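Local coordinates for protein probable ribosomal RNA small subunit methyltransferase (Thermus thermophilus, PDB 2ZUL) that binds S-adenosylmethionine and, as a probable RsmC-type methyltransferase, is expected to transfer its methyl group to 16S ribosomal RNA, at residues Gly132-Leu137 against Leu172-Lys177; Glu230-Arg235 against Met254-Val259. All blocks are in the same frame, centred on the assembly; numbering follows the deposited sequence.

In the fold
The chain carries two seven-stranded sheets of the same order, 3-2-1-4-5-7-6, and each contact belongs to a different one; contacts 1 and 2 have their nearest atoms about 34 Å apart, on opposite sides of the chain's centre. Contact 1 joins two neighbouring antiparallel strands of the first sheet and is mostly buried: backbone pairing, leucine packing on one side, and an aromatic contact with a salt bridge on the other. Contact 2 is only partly buried and lies where strands 236-240 and 257-262 of the second sheet begin. There a loop meets a helix end, so turns, glycines and two backbone hydrogen bonds do most of the work, with a small patch of apolar side chains.

Contact 1 (Gly132-Leu137 against Leu172-Lys177); sequences GGRLYL and LLEKEK
R134, L135 and Y136 pair with E174, L173 and L172 in antiparallel strands whose axes approach to 4.6 Å and run at 153°. L135 and L173 form the hydrogen-bonded pair, with L135 N to L173 O and L173 N to L135 O both 2.9 Å. Further along, G132 N bonds K175 O and K175 N bonds G133 O, each 2.9 Å; with the backbone angles of G132 a CB would press on the preceding carbonyl, so glycine suits it.

On one face, L172 lays CD1 over the centre of the Y136 ring, 3.8 Å from its centroid, a CH-pi contact. On the same face R134 bends sharply at chi2 (-82°), which carries its guanidinium across to E174. R134 NH2 meets E174 OE1 at 2.7 Å in a salt bridge whose hydrogen bond is strongly bent and weak, the two planes being 73° apart, while E174 CB lies over one guanidinium face. L172 CG sits at the guanidinium edge, 3.7 Å from R134 NH1. A water in the guanidinium plane takes a hydrogen bond from NE and gives its own to E174 OE1 and G132 O. An alanine in place of R134 is likely to leave the E174 carboxylate without its positive mate and the water with one bond fewer. On the other face L173 CD1 touches L135 CD2 and L137 CB against helix 145-156, where L173 touches A152 and L156, and the extended K175 side chain takes its NZ to L129 O and A126 O.

This is the pairing of strands 133-140 and 168-174 in a methyltransferase-like sheet. The face of L135 and L173 suits burial against a helix; the R134-E174 pair is partly exposed and joined by water, while Y136 on its face is buried against helix 33-41.

Contact 2 (Glu230-Arg235 against Met254-Val259); sequences EGVRGR and MGAEVV
M254, just past helix 248-253, meets V232 and R233 together. Its CB presses on V232 CG2 at 3.5 Å, tighter than ordinary carbon contact; V232 is turned with chi1 -55°, which places CG2 in the crowded position between its own backbone N and carbonyl carbon, aimed across the contact. The branched valine suits a spot where one methyl must reach both M254 CB and A256 CB, and it also touches I301. The M254 carbonyl O lies over one face of the R233 guanidinium, 3.4 Å from CZ. No hydrogen bond forms, because the N-H groups point along the plane and not up at the oxygen, yet a positive charge beside a helix's C-terminal end is probably favourable.

G255 follows with positive phi (97°) and two bonds back into the last helical turn, a Schellman motif. Glycine fits doubly: a CB here would jam against the preceding carbonyl and run into R233 NH1. The O of G255 accepts G234 N at 2.9 Å, a nearly straight bond at the hydrogen whose donor stands well above the carbonyl plane. G234, itself of positive phi, sits in the type II turn from V232 to R235.

A256 rests its CB 3.3 Å from V232 O and also touches V232 CG2 and, beyond the contact, V237; its small methyl suits this close approach to a backbone carbonyl. A256 CA adds a CA-H...O contact of 3.2 Å with V232 O. At E257 the strand begins: E257 N bonds R235 O at 2.8 Å, and E257 then pairs with V237. Its side chain remains exposed, as befits a carboxylate.

Helix 248-253 thus returns the chain to start strand 257-262 parallel to and beside strand 236-240, the first beta-alpha-beta crossover typical of Rossmann-like S-adenosylmethionine-dependent methyltransferases.

Contact 1 (Gly132-Leu137 against Leu172-Lys177)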
loop_
_atom_site.group_PDB
_atom_site.type_symbol
_atom_site.label_atom_id
_atom_site.label_comp_id
_atom_site.label_asym_id
_atom_site.label_seq_id
_atom_site.Cartn_x
_atom_site.Cartn_y
_atom_site.Cartn_z
ATOM N N GLY A 132 -26.991 12.601 -11.249
ATOM C CA GLY A 132 -28.048 11.713 -10.798
ATOM C C GLY A 132 -27.512 10.369 -10.334
ATOM O O GLY A 132 -28.274 9.503 -9.905
ATOM N N GLY A 133 -26.195 10.196 -10.426
ATOM C CA GLY A 133 -25.572 8.951 -10.006
ATOM C C GLY A 133 -25.609 8.783 -8.499
ATOM O O GLY A 133 -25.793 9.753 -7.766
ATOM N N ARG A 134 -25.416 7.552 -8.032
ATOM C CA ARG A 134 -25.456 7.263 -6.602
ATOM C C ARG A 134 -24.124 6.795 -6.039
ATOM O O ARG A 134 -23.345 6.137 -6.722
ATOM C CB ARG A 134 -26.521 6.202 -6.323
ATOM C CG ARG A 134 -27.948 6.718 -6.462
ATOM C CD ARG A 134 -28.400 7.447 -5.198
ATOM N NE ARG A 134 -29.653 8.177 -5.388
ATOM C CZ ARG A 134 -30.441 8.580 -4.396
ATOM N NH1 ARG A 134 -30.116 8.322 -3.135
ATOM N NH2 ARG A 134 -31.550 9.252 -4.659
ATOM N N LEU A 135 -23.882 7.138 -4.779
ATOM C CA LEU A 135 -22.656 6.756 -4.092
ATOM C C LEU A 135 -22.913 6.135 -2.721
ATOM O O LEU A 135 -23.599 6.720 -1.880
ATOM C CB LEU A 135 -21.743 7.977 -3.912
ATOM C CG LEU A 135 -20.603 7.818 -2.893
ATOM C CD1 LEU A 135 -19.600 6.786 -3.395
ATOM C CD2 LEU A 135 -19.912 9.160 -2.666
ATOM N N TYR A 136 -22.374 4.939 -2.510
ATOM C CA TYR A 136 -22.473 4.276 -1.218
ATOM C C TYR A 136 -21.132 4.566 -0.550
ATOM O O TYR A 136 -20.088 4.147 -1.050
ATOM C CB TYR A 136 -22.635 2.766 -1.381
ATOM C CG TYR A 136 -24.052 2.327 -1.645
ATOM C CD1 TYR A 136 -25.013 2.374 -0.637
ATOM C CD2 TYR A 136 -24.435 1.877 -2.905
ATOM C CE1 TYR A 136 -26.328 1.983 -0.880
ATOM C CE2 TYR A 136 -25.746 1.485 -3.160
ATOM C CZ TYR A 136 -26.687 1.542 -2.144
ATOM O OH TYR A 136 -27.987 1.167 -2.402
ATOM N N LEU A 137 -21.169 5.291 0.563
ATOM C CA LEU A 137 -19.962 5.654 1.297
ATOM C C LEU A 137 -20.002 5.000 2.674
ATOM O O LEU A 137 -20.918 5.252 3.455
ATOM C CB LEU A 137 -19.894 7.174 1.454
ATOM C CG LEU A 137 -18.603 7.752 2.032
ATOM C CD1 LEU A 137 -17.485 7.570 1.014
ATOM C CD2 LEU A 137 -18.801 9.235 2.354
ATOM N N LEU A 172 -25.814 6.903 1.724
ATOM C CA LEU A 172 -26.160 6.847 0.314
ATOM C C LEU A 172 -26.335 8.290 -0.133
ATOM O O LEU A 172 -27.116 9.031 0.458
ATOM C CB LEU A 172 -27.458 6.062 0.117
ATOM C CG LEU A 172 -27.961 5.883 -1.317
ATOM C CD1 LEU A 172 -26.831 5.390 -2.219
ATOM C CD2 LEU A 172 -29.114 4.898 -1.314
ATOM N N LEU A 173 -25.590 8.689 -1.157
ATOM C CA LEU A 173 -25.669 10.054 -1.660
ATOM C C LEU A 173 -25.992 10.075 -3.149
ATOM O O LEU A 173 -25.783 9.090 -3.853
ATOM C CB LEU A 173 -24.342 10.789 -1.419
ATOM C CG LEU A 173 -23.773 10.783 0.008
ATOM C CD1 LEU A 173 -22.836 9.594 0.194
ATOM C CD2 LEU A 173 -23.015 12.084 0.260
ATOM N N GLU A 174 -26.507 11.205 -3.625
ATOM C CA GLU A 174 -26.830 11.356 -5.039
ATOM C C GLU A 174 -26.136 12.597 -5.572
ATOM O O GLU A 174 -26.116 13.637 -4.912
ATOM C CB GLU A 174 -28.338 11.502 -5.248
ATOM C CG GLU A 174 -28.720 11.717 -6.714
ATOM C CD GLU A 174 -30.214 11.905 -6.910
ATOM O OE1 GLU A 174 -30.979 10.960 -6.630
ATOM O OE2 GLU A 174 -30.622 13.000 -7.344
ATOM N N LYS A 175 -25.563 12.487 -6.765
ATOM C CA LYS A 175 -24.877 13.618 -7.380
ATOM C C LYS A 175 -25.915 14.577 -7.960
ATOM O O LYS A 175 -26.554 14.275 -8.964
ATOM C CB LYS A 175 -23.943 13.132 -8.492
ATOM C CG LYS A 175 -23.132 14.245 -9.156
ATOM C CD LYS A 175 -22.197 13.698 -10.228
ATOM C CE LYS A 175 -21.353 14.817 -10.841
ATOM N NZ LYS A 175 -20.339 14.309 -11.816
ATOM N N GLU A 176 -26.086 15.728 -7.317
ATOM C CA GLU A 176 -27.051 16.719 -7.779
ATOM C C GLU A 176 -26.346 17.946 -8.336
ATOM O O GLU A 176 -26.979 18.814 -8.933
ATOM C CB GLU A 176 -27.959 17.166 -6.634
ATOM C CG GLU A 176 -28.708 16.053 -5.932
ATOM C CD GLU A 176 -29.565 16.579 -4.800
ATOM O OE1 GLU A 176 -29.042 17.365 -3.981
ATOM O OE2 GLU A 176 -30.754 16.206 -4.726
ATOM N N LYS A 177 -25.037 18.024 -8.129
ATOM C CA LYS A 177 -24.272 19.168 -8.604
ATOM C C LYS A 177 -23.029 18.727 -9.366
ATOM O O LYS A 177 -22.536 17.612 -9.182
ATOM C CB LYS A 177 -23.879 20.060 -7.421
ATOM C CG LYS A 177 -22.888 19.424 -6.465
ATOM C CD LYS A 177 -22.517 20.353 -5.310
ATOM C CE LYS A 177 -23.656 20.514 -4.319
ATOM N NZ LYS A 177 -23.238 21.310 -3.129
HETATM O O HOH W 1 -30.423 8.947 -8.398
#

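Contact 2 (Glu230-Arg235 against Met254-Val259)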
loop_
_atom_site.group_PDB
_atom_site.type_symbol
_atom_site.label_atom_id
_atom_site.label_comp_id
_atom_site.label_asym_id
_atom_site.label_seq_id
_atom_site.Cartn_x
_atom_site.Cartn_y
_atom_site.Cartn_z
ATOM N N GLU A 230 31.079 3.645 -1.133
ATOM C CA GLU A 230 31.091 2.974 -2.434
ATOM C C GLU A 230 30.750 1.497 -2.264
ATOM O O GLU A 230 30.779 0.730 -3.227
ATOM C CB GLU A 230 32.468 3.076 -3.101
ATOM C CG GLU A 230 32.902 4.474 -3.517
ATOM C CD GLU A 230 33.441 5.286 -2.361
ATOM O OE1 GLU A 230 34.154 4.705 -1.515
ATOM O OE2 GLU A 230 33.169 6.505 -2.306
ATOM N N GLY A 231 30.424 1.117 -1.034
ATOM C CA GLY A 231 30.109 -0.266 -0.713
ATOM C C GLY A 231 29.006 -0.976 -1.476
ATOM O O GLY A 231 28.992 -2.208 -1.515
ATOM N N VAL A 232 28.079 -0.234 -2.076
ATOM C CA VAL A 232 26.995 -0.871 -2.817
ATOM C C VAL A 232 27.156 -0.714 -4.325
ATOM O O VAL A 232 26.316 -1.174 -5.096
ATOM C CB VAL A 232 25.610 -0.299 -2.413
ATOM C CG1 VAL A 232 25.417 -0.411 -0.906
ATOM C CG2 VAL A 232 25.487 1.149 -2.861
ATOM N N ARG A 233 28.243 -0.081 -4.750
ATOM C CA ARG A 233 28.462 0.133 -6.174
ATOM C C ARG A 233 28.506 -1.187 -6.940
ATOM O O ARG A 233 29.275 -2.088 -6.603
ATOM C CB ARG A 233 29.757 0.919 -6.399
ATOM C CG ARG A 233 29.901 1.481 -7.812
ATOM C CD ARG A 233 31.050 2.479 -7.894
ATOM N NE ARG A 233 30.866 3.604 -6.978
ATOM C CZ ARG A 233 29.968 4.570 -7.143
ATOM N NH1 ARG A 233 29.160 4.558 -8.195
ATOM N NH2 ARG A 233 29.871 5.548 -6.250
ATOM N N GLY A 234 27.659 -1.298 -7.959
ATOM C CA GLY A 234 27.615 -2.504 -8.771
ATOM C C GLY A 234 26.988 -3.722 -8.110
ATOM O O GLY A 234 26.982 -4.810 -8.688
ATOM N N ARG A 235 26.452 -3.549 -6.907
ATOM C CA ARG A 235 25.836 -4.660 -6.193
ATOM C C ARG A 235 24.336 -4.705 -6.450
ATOM O O ARG A 235 23.715 -3.672 -6.702
ATOM C CB ARG A 235 26.098 -4.524 -4.689
ATOM C CG ARG A 235 27.556 -4.263 -4.350
ATOM C CD ARG A 235 28.456 -5.307 -4.989
ATOM N NE ARG A 235 28.488 -6.552 -4.229
ATOM C CZ ARG A 235 28.967 -7.699 -4.700
ATOM N NH1 ARG A 235 29.449 -7.762 -5.935
ATOM N NH2 ARG A 235 28.981 -8.778 -3.930
ATOM N N MET A 254 24.354 5.744 -5.181
ATOM C CA MET A 254 25.608 5.167 -4.711
ATOM C C MET A 254 26.140 4.109 -5.677
ATOM O O MET A 254 27.182 3.499 -5.435
ATOM C CB MET A 254 25.418 4.575 -3.311
ATOM C CG MET A 254 25.148 5.632 -2.244
ATOM S SD MET A 254 24.682 4.936 -0.648
ATOM C CE MET A 254 26.283 4.679 0.093
ATOM N N GLY A 255 25.409 3.890 -6.767
ATOM C CA GLY A 255 25.845 2.938 -7.777
ATOM C C GLY A 255 25.281 1.531 -7.731
ATOM O O GLY A 255 25.683 0.679 -8.520
ATOM N N ALA A 256 24.351 1.265 -6.823
ATOM C CA ALA A 256 23.789 -0.077 -6.738
ATOM C C ALA A 256 22.773 -0.330 -7.839
ATOM O O ALA A 256 22.222 0.605 -8.424
ATOM C CB ALA A 256 23.134 -0.285 -5.375
ATOM N N GLU A 257 22.558 -1.607 -8.132
ATOM C CA GLU A 257 21.575 -2.032 -9.118
ATOM C C GLU A 257 20.419 -2.429 -8.212
ATOM O O GLU A 257 20.373 -3.536 -7.675
ATOM C CB GLU A 257 22.111 -3.220 -9.917
ATOM C CG GLU A 257 23.097 -2.796 -11.007
ATOM C CD GLU A 257 23.849 -3.959 -11.628
ATOM O OE1 GLU A 257 23.243 -5.034 -11.815
ATOM O OE2 GLU A 257 25.047 -3.790 -11.944
ATOM N N VAL A 258 19.496 -1.491 -8.035
ATOM C CA VAL A 258 18.379 -1.675 -7.125
ATOM C C VAL A 258 17.052 -2.128 -7.704
ATOM O O VAL A 258 16.631 -1.697 -8.780
ATOM C CB VAL A 258 18.119 -0.366 -6.336
ATOM C CG1 VAL A 258 17.155 -0.624 -5.182
ATOM C CG2 VAL A 258 19.436 0.206 -5.832
ATOM N N VAL A 259 16.404 -3.013 -6.959
ATOM C CA VAL A 259 15.088 -3.518 -7.302
ATOM C C VAL A 259 14.240 -3.176 -6.092
ATOM O O VAL A 259 14.504 -3.640 -4.981
ATOM C CB VAL A 259 15.061 -5.047 -7.495
ATOM C CG1 VAL A 259 13.609 -5.526 -7.646
ATOM C CG2 VAL A 259 15.863 -5.427 -8.727
#